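Local coordinates for protein homoprotocatechuate 2,3-dioxygenase (Brevibacterium fuscum, PDB 4Z6M) that probably cleaves the aromatic ring of homoprotocatechuate with molecular oxygen at an iron(II) centre, as an extradiol dioxygenase of the glyoxalase superfamily, at residues A[74-87]-A[116-130]. The protein carries 1 engineered substitution. Residues are numbered along the deposited sequence; the frame is centred on the assembly and turned at random.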
loop_
_atom_site.group_PDB
_atom_site.type_symbol
_atom_site.label_atom_id
_atom_site.label_comp_id
_atom_site.label_asym_id
_atom_site.label_seq_id
_atom_site.Cartn_x
_atom_site.Cartn_y
_atom_site.Cartn_z
ATOM N N LEU A 74 6.042 -23.130 -25.349
ATOM C CA LEU A 74 4.665 -23.339 -24.905
ATOM C C LEU A 74 4.143 -24.673 -25.458
ATOM O O LEU A 74 4.166 -24.880 -26.668
ATOM C CB LEU A 74 3.783 -22.202 -25.410
ATOM C CG LEU A 74 2.274 -22.397 -25.143
ATOM C CD1 LEU A 74 1.937 -22.231 -23.662
ATOM C CD2 LEU A 74 1.430 -21.474 -25.990
ATOM N N LYS A 75 3.700 -25.569 -24.572
ATOM C CA LYS A 75 3.046 -26.812 -24.992
ATOM C C LYS A 75 1.537 -26.669 -25.130
ATOM O O LYS A 75 0.941 -27.234 -26.052
ATOM C CB LYS A 75 3.411 -27.965 -24.033
ATOM C CG LYS A 75 2.912 -29.323 -24.463
ATOM C CD LYS A 75 3.649 -30.452 -23.780
ATOM C CE LYS A 75 3.039 -31.780 -24.221
ATOM N NZ LYS A 75 3.991 -32.902 -24.063
ATOM N N ALA A 76 0.913 -25.878 -24.240
ATOM C CA ALA A 76 -0.530 -25.651 -24.332
ATOM C C ALA A 76 -0.917 -24.441 -23.523
ATOM O O ALA A 76 -0.401 -24.226 -22.419
ATOM C CB ALA A 76 -1.308 -26.841 -23.819
ATOM N N MET A 77 -1.828 -23.657 -24.090
ATOM C CA MET A 77 -2.515 -22.605 -23.351
ATOM C C MET A 77 -3.962 -23.004 -23.222
ATOM O O MET A 77 -4.628 -23.274 -24.216
ATOM C CB MET A 77 -2.319 -21.233 -24.030
ATOM C CG MET A 77 -2.513 -21.194 -25.506
ATOM S SD MET A 77 -1.807 -19.737 -26.330
ATOM C CE MET A 77 -2.154 -18.522 -25.255
ATOM N N ALA A 78 -4.424 -23.138 -21.969
ATOM C CA ALA A 78 -5.687 -23.790 -21.673
ATOM C C ALA A 78 -6.704 -22.796 -21.178
ATOM O O ALA A 78 -6.407 -21.956 -20.303
ATOM C CB ALA A 78 -5.501 -24.890 -20.631
ATOM N N PHE A 79 -7.922 -22.938 -21.705
ATOM C CA PHE A 79 -9.083 -22.173 -21.286
ATOM C C PHE A 79 -10.115 -23.126 -20.716
ATOM O O PHE A 79 -10.359 -24.193 -21.277
ATOM C CB PHE A 79 -9.693 -21.458 -22.486
ATOM C CG PHE A 79 -8.752 -20.503 -23.154
ATOM C CD1 PHE A 79 -8.657 -19.196 -22.740
ATOM C CD2 PHE A 79 -7.934 -20.917 -24.197
ATOM C CE1 PHE A 79 -7.784 -18.304 -23.344
ATOM C CE2 PHE A 79 -7.049 -20.029 -24.821
ATOM C CZ PHE A 79 -6.966 -18.721 -24.380
ATOM N N ARG A 80 -10.690 -22.755 -19.571
ATOM C CA ARG A 80 -11.801 -23.518 -19.023
ATOM C C ARG A 80 -13.105 -23.098 -19.680
ATOM O O ARG A 80 -13.330 -21.909 -19.923
ATOM C CB ARG A 80 -11.870 -23.387 -17.513
ATOM C CG ARG A 80 -12.679 -24.494 -16.867
ATOM C CD ARG A 80 -12.688 -24.464 -15.355
ATOM N NE ARG A 80 -13.310 -25.666 -14.858
ATOM C CZ ARG A 80 -13.948 -25.799 -13.705
ATOM N NH1 ARG A 80 -14.050 -24.801 -12.841
ATOM N NH2 ARG A 80 -14.504 -26.957 -13.421
ATOM N N VAL A 81 -13.931 -24.085 -19.992
ATOM C CA VAL A 81 -15.250 -23.875 -20.568
ATOM C C VAL A 81 -16.353 -24.159 -19.549
ATOM O O VAL A 81 -16.104 -24.751 -18.490
ATOM C CB VAL A 81 -15.452 -24.697 -21.852
ATOM C CG1 VAL A 81 -14.453 -24.284 -22.884
ATOM C CG2 VAL A 81 -15.378 -26.199 -21.602
ATOM N N ARG A 82 -17.563 -23.712 -19.850
ATOM C CA ARG A 82 -18.611 -23.640 -18.817
ATOM C C ARG A 82 -19.155 -25.004 -18.414
ATOM O O ARG A 82 -19.484 -25.202 -17.252
ATOM C CB ARG A 82 -19.759 -22.754 -19.268
ATOM C CG ARG A 82 -20.817 -22.552 -18.182
ATOM C CD ARG A 82 -21.834 -21.489 -18.536
ATOM N NE ARG A 82 -21.214 -20.171 -18.527
ATOM C CZ ARG A 82 -20.953 -19.466 -17.423
ATOM N NH1 ARG A 82 -21.317 -19.906 -16.223
ATOM N NH2 ARG A 82 -20.373 -18.276 -17.528
ATOM N N THR A 83 -19.249 -25.935 -19.364
ATOM C CA THR A 83 -19.899 -27.231 -19.111
ATOM C C THR A 83 -19.120 -28.323 -19.829
ATOM O O THR A 83 -18.383 -28.051 -20.791
ATOM C CB THR A 83 -21.349 -27.282 -19.636
ATOM O OG1 THR A 83 -21.345 -27.216 -21.061
ATOM C CG2 THR A 83 -22.188 -26.158 -19.101
ATOM N N PRO A 84 -19.335 -29.588 -19.428
ATOM C CA PRO A 84 -18.712 -30.666 -20.167
ATOM C C PRO A 84 -19.046 -30.651 -21.665
ATOM O O PRO A 84 -18.187 -30.941 -22.496
ATOM C CB PRO A 84 -19.270 -31.915 -19.484
ATOM C CG PRO A 84 -19.540 -31.485 -18.080
ATOM C CD PRO A 84 -19.984 -30.061 -18.190
ATOM N N GLU A 85 -20.278 -30.284 -21.992
ATOM C CA GLU A 85 -20.770 -30.251 -23.364
ATOM C C GLU A 85 -20.045 -29.197 -24.216
ATOM O O GLU A 85 -19.971 -29.312 -25.440
ATOM C CB GLU A 85 -22.283 -29.989 -23.339
ATOM C CG GLU A 85 -23.109 -31.146 -22.757
ATOM C CD GLU A 85 -23.136 -31.280 -21.221
ATOM O OE1 GLU A 85 -23.543 -32.381 -20.761
ATOM O OE2 GLU A 85 -22.780 -30.332 -20.468
ATOM N N ASP A 86 -19.468 -28.180 -23.566
ATOM C CA ASP A 86 -18.675 -27.196 -24.293
ATOM C C ASP A 86 -17.374 -27.772 -24.834
ATOM O O ASP A 86 -16.824 -27.226 -25.788
ATOM C CB ASP A 86 -18.402 -25.957 -23.437
ATOM C CG ASP A 86 -19.627 -25.088 -23.291
ATOM O OD1 ASP A 86 -20.057 -24.512 -24.316
ATOM O OD2 ASP A 86 -20.138 -24.966 -22.160
ATOM N N VAL A 87 -16.884 -28.869 -24.263
ATOM C CA VAL A 87 -15.714 -29.528 -24.856
ATOM C C VAL A 87 -16.095 -30.160 -26.205
ATOM O O VAL A 87 -15.344 -30.021 -27.184
ATOM C CB VAL A 87 -15.048 -30.526 -23.885
ATOM C CG1 VAL A 87 -13.791 -31.133 -24.495
ATOM C CG2 VAL A 87 -14.719 -29.833 -22.557
ATOM N N LEU A 116 -9.756 -31.169 -24.817
ATOM C CA LEU A 116 -9.466 -31.065 -26.247
ATOM C C LEU A 116 -8.273 -30.148 -26.433
ATOM O O LEU A 116 -8.319 -28.991 -25.996
ATOM C CB LEU A 116 -10.668 -30.477 -26.967
ATOM C CG LEU A 116 -10.476 -30.269 -28.471
ATOM C CD1 LEU A 116 -10.636 -31.605 -29.179
ATOM C CD2 LEU A 116 -11.439 -29.232 -28.992
ATOM N N ARG A 117 -7.246 -30.629 -27.122
ATOM C CA ARG A 117 -6.201 -29.754 -27.615
ATOM C C ARG A 117 -6.313 -29.609 -29.109
ATOM O O ARG A 117 -6.718 -30.554 -29.815
ATOM C CB ARG A 117 -4.822 -30.255 -27.208
ATOM C CG ARG A 117 -4.582 -30.036 -25.721
ATOM C CD ARG A 117 -3.171 -30.343 -25.270
ATOM N NE ARG A 117 -3.064 -30.100 -23.836
ATOM C CZ ARG A 117 -1.929 -30.095 -23.139
ATOM N NH1 ARG A 117 -0.765 -30.355 -23.721
ATOM N NH2 ARG A 117 -1.961 -29.824 -21.834
ATOM N N VAL A 118 -5.976 -28.408 -29.581
ATOM C CA VAL A 118 -6.096 -28.077 -30.995
ATOM C C VAL A 118 -4.871 -27.311 -31.438
ATOM O O VAL A 118 -4.268 -26.597 -30.644
ATOM C CB VAL A 118 -7.371 -27.289 -31.304
ATOM C CG1 VAL A 118 -8.590 -27.990 -30.754
ATOM C CG2 VAL A 118 -7.310 -25.886 -30.753
ATOM N N GLU A 119 -4.484 -27.491 -32.701
ATOM C CA GLU A 119 -3.595 -26.554 -33.379
ATOM C C GLU A 119 -4.459 -25.514 -34.067
ATOM O O GLU A 119 -5.089 -25.795 -35.092
ATOM C CB GLU A 119 -2.720 -27.280 -34.410
ATOM C CG GLU A 119 -1.718 -28.214 -33.784
ATOM C CD GLU A 119 -0.985 -29.110 -34.782
ATOM O OE1 GLU A 119 -1.033 -28.835 -36.010
ATOM O OE2 GLU A 119 -0.364 -30.103 -34.317
ATOM N N ASP A 120 -4.538 -24.326 -33.473
ATOM C CA ASP A 120 -5.573 -23.380 -33.882
ATOM C C ASP A 120 -5.148 -22.677 -35.176
ATOM O O ASP A 120 -4.023 -22.901 -35.674
ATOM C CB ASP A 120 -5.963 -22.443 -32.734
ATOM C CG ASP A 120 -5.174 -21.146 -32.678
ATOM O OD1 ASP A 120 -4.072 -20.985 -33.255
ATOM O OD2 ASP A 120 -5.700 -20.249 -31.974
ATOM N N PRO A 121 -6.044 -21.871 -35.764
ATOM C CA PRO A 121 -5.724 -21.250 -37.068
ATOM C C PRO A 121 -4.496 -20.326 -37.096
ATOM O O PRO A 121 -3.968 -20.017 -38.182
ATOM C CB PRO A 121 -6.984 -20.457 -37.385
ATOM C CG PRO A 121 -8.071 -21.147 -36.650
ATOM C CD PRO A 121 -7.446 -21.632 -35.386
ATOM N N LEU A 122 -4.065 -19.866 -35.928
ATOM C CA LEU A 122 -2.854 -19.063 -35.802
ATOM C C LEU A 122 -1.634 -19.871 -35.411
ATOM O O LEU A 122 -0.563 -19.311 -35.162
ATOM C CB LEU A 122 -3.058 -17.920 -34.788
ATOM C CG LEU A 122 -4.266 -17.008 -35.034
ATOM C CD1 LEU A 122 -4.359 -15.941 -33.943
ATOM C CD2 LEU A 122 -4.219 -16.385 -36.427
ATOM N N GLY A 123 -1.798 -21.187 -35.309
ATOM C CA GLY A 123 -0.677 -22.077 -34.995
ATOM C C GLY A 123 -0.453 -22.344 -33.519
ATOM O O GLY A 123 0.576 -22.914 -33.150
ATOM N N PHE A 124 -1.397 -21.928 -32.670
ATOM C CA PHE A 124 -1.212 -22.033 -31.231
ATOM C C PHE A 124 -1.879 -23.286 -30.687
ATOM O O PHE A 124 -2.958 -23.668 -31.128
ATOM C CB PHE A 124 -1.753 -20.800 -30.504
ATOM C CG PHE A 124 -0.894 -19.603 -30.663
ATOM C CD1 PHE A 124 -1.062 -18.777 -31.756
ATOM C CD2 PHE A 124 0.093 -19.300 -29.745
ATOM C CE1 PHE A 124 -0.258 -17.668 -31.925
ATOM C CE2 PHE A 124 0.905 -18.200 -29.915
ATOM C CZ PHE A 124 0.713 -17.372 -31.002
ATOM N N PRO A 125 -1.242 -23.909 -29.683
ATOM C CA PRO A 125 -1.788 -25.100 -29.042
ATOM C C PRO A 125 -2.756 -24.661 -27.948
ATOM O O PRO A 125 -2.342 -24.393 -26.810
ATOM C CB PRO A 125 -0.548 -25.796 -28.485
ATOM C CG PRO A 125 0.413 -24.699 -28.220
ATOM C CD PRO A 125 0.142 -23.632 -29.254
ATOM N N TYR A 126 -4.028 -24.600 -28.289
ATOM C CA TYR A 126 -5.079 -24.288 -27.321
ATOM C C TYR A 126 -5.610 -25.568 -26.693
ATOM O O TYR A 126 -5.760 -26.578 -27.384
ATOM C CB TYR A 126 -6.232 -23.551 -27.995
ATOM C CG TYR A 126 -6.117 -22.045 -28.165
ATOM C CD1 TYR A 126 -4.934 -21.339 -27.947
ATOM C CD2 TYR A 126 -7.249 -21.322 -28.484
ATOM C CE1 TYR A 126 -4.906 -19.942 -28.052
ATOM C CE2 TYR A 126 -7.225 -19.936 -28.599
ATOM C CZ TYR A 126 -6.049 -19.251 -28.390
ATOM O OH TYR A 126 -6.043 -17.878 -28.463
ATOM N N GLU A 127 -5.929 -25.517 -25.388
ATOM C CA GLU A 127 -6.708 -26.573 -24.748
ATOM C C GLU A 127 -8.034 -26.006 -24.232
ATOM O O GLU A 127 -8.071 -24.893 -23.720
ATOM C CB GLU A 127 -5.957 -27.218 -23.576
ATOM C CG GLU A 127 -6.744 -28.361 -22.926
ATOM C CD GLU A 127 -6.000 -29.044 -21.792
ATOM O OE1 GLU A 127 -5.129 -29.925 -22.075
ATOM O OE2 GLU A 127 -6.277 -28.689 -20.623
ATOM N N PHE A 128 -9.090 -26.796 -24.355
ATOM C CA PHE A 128 -10.380 -26.530 -23.744
ATOM C C PHE A 128 -10.744 -27.709 -22.864
ATOM O O PHE A 128 -10.660 -28.875 -23.282
ATOM C CB PHE A 128 -11.434 -26.338 -24.816
ATOM C CG PHE A 128 -11.119 -25.209 -25.746
ATOM C CD1 PHE A 128 -11.469 -23.913 -25.406
ATOM C CD2 PHE A 128 -10.375 -25.425 -26.899
ATOM C CE1 PHE A 128 -11.131 -22.851 -26.223
ATOM C CE2 PHE A 128 -10.037 -24.368 -27.726
ATOM C CZ PHE A 128 -10.421 -23.083 -27.389
ATOM N N PHE A 129 -11.154 -27.401 -21.642
ATOM C CA PHE A 129 -11.543 -28.443 -20.676
ATOM C C PHE A 129 -12.598 -27.856 -19.743
ATOM O O PHE A 129 -12.632 -26.628 -19.552
ATOM C CB PHE A 129 -10.335 -28.934 -19.869
ATOM C CG PHE A 129 -9.862 -27.936 -18.844
ATOM C CD1 PHE A 129 -8.964 -26.950 -19.197
ATOM C CD2 PHE A 129 -10.399 -27.929 -17.554
ATOM C CE1 PHE A 129 -8.586 -25.982 -18.278
ATOM C CE2 PHE A 129 -10.010 -26.968 -16.631
ATOM C CZ PHE A 129 -9.106 -26.002 -16.992
ATOM N N PHE A 130 -13.428 -28.729 -19.171
ATOM C CA PHE A 130 -14.265 -28.387 -18.017
ATOM C C PHE A 130 -13.777 -29.091 -16.739
ATOM O O PHE A 130 -13.517 -28.432 -15.718
ATOM C CB PHE A 130 -15.736 -28.725 -18.256
ATOM C CG PHE A 130 -16.561 -28.580 -17.023
ATOM C CD1 PHE A 130 -16.968 -27.331 -16.605
ATOM C CD2 PHE A 130 -16.828 -29.684 -16.223
ATOM C CE1 PHE A 130 -17.677 -27.190 -15.431
ATOM C CE2 PHE A 130 -17.550 -29.556 -15.063
ATOM C CZ PHE A 130 -17.966 -28.307 -14.661
#
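Parallel pairing of strand 74-81 with strand 125-129 closes a beta-alpha-beta-beta-beta unit of the glyoxalase (vicinal oxygen chelate) fold, its first strand beside its last. Backbone hydrogen bonds from M77 N to P125 O (2.9 Å), E127 N to M77 O, F79 N to E127 O and V81 N to F129 O hold the register; F129 N to F79 O is a weak one.

M77, F79, Y126 and F128 share one face of the sheet. F79 turns its edge onto the face of Y126, CE2 standing 3.8 Å from Y126 CE2 with the planes at 63°. M77 SD lies at the edge of the Y126 ring, a Met-aromatic contact, while D120 OD2, hydrogen-bonded to Y169, lies over the face of Y126 opposite F79.

On the opposite face, A76 CB sits over the centre of the R117 guanidinium, and R117 NE forms a salt bridge with E127 OE1 (2.7 Å); E127 OE2 is hydrogen-bonded to Y20. With CG anti to its own N (chi1 -161°), R80 reaches F130 O side-on through NE and NH2, both 2.9 Å from it. The F130 ring lies between R80, in an off-centre cation-pi contact, and P84 CD.

R80 also bridges to D277 and D279 of the second subunit. Strands 15-25 and 115-119 flank the pair, strand 152-160 packs on M77 and F79 through F156, and helix 163-172 on Y126 through Y169 and L170.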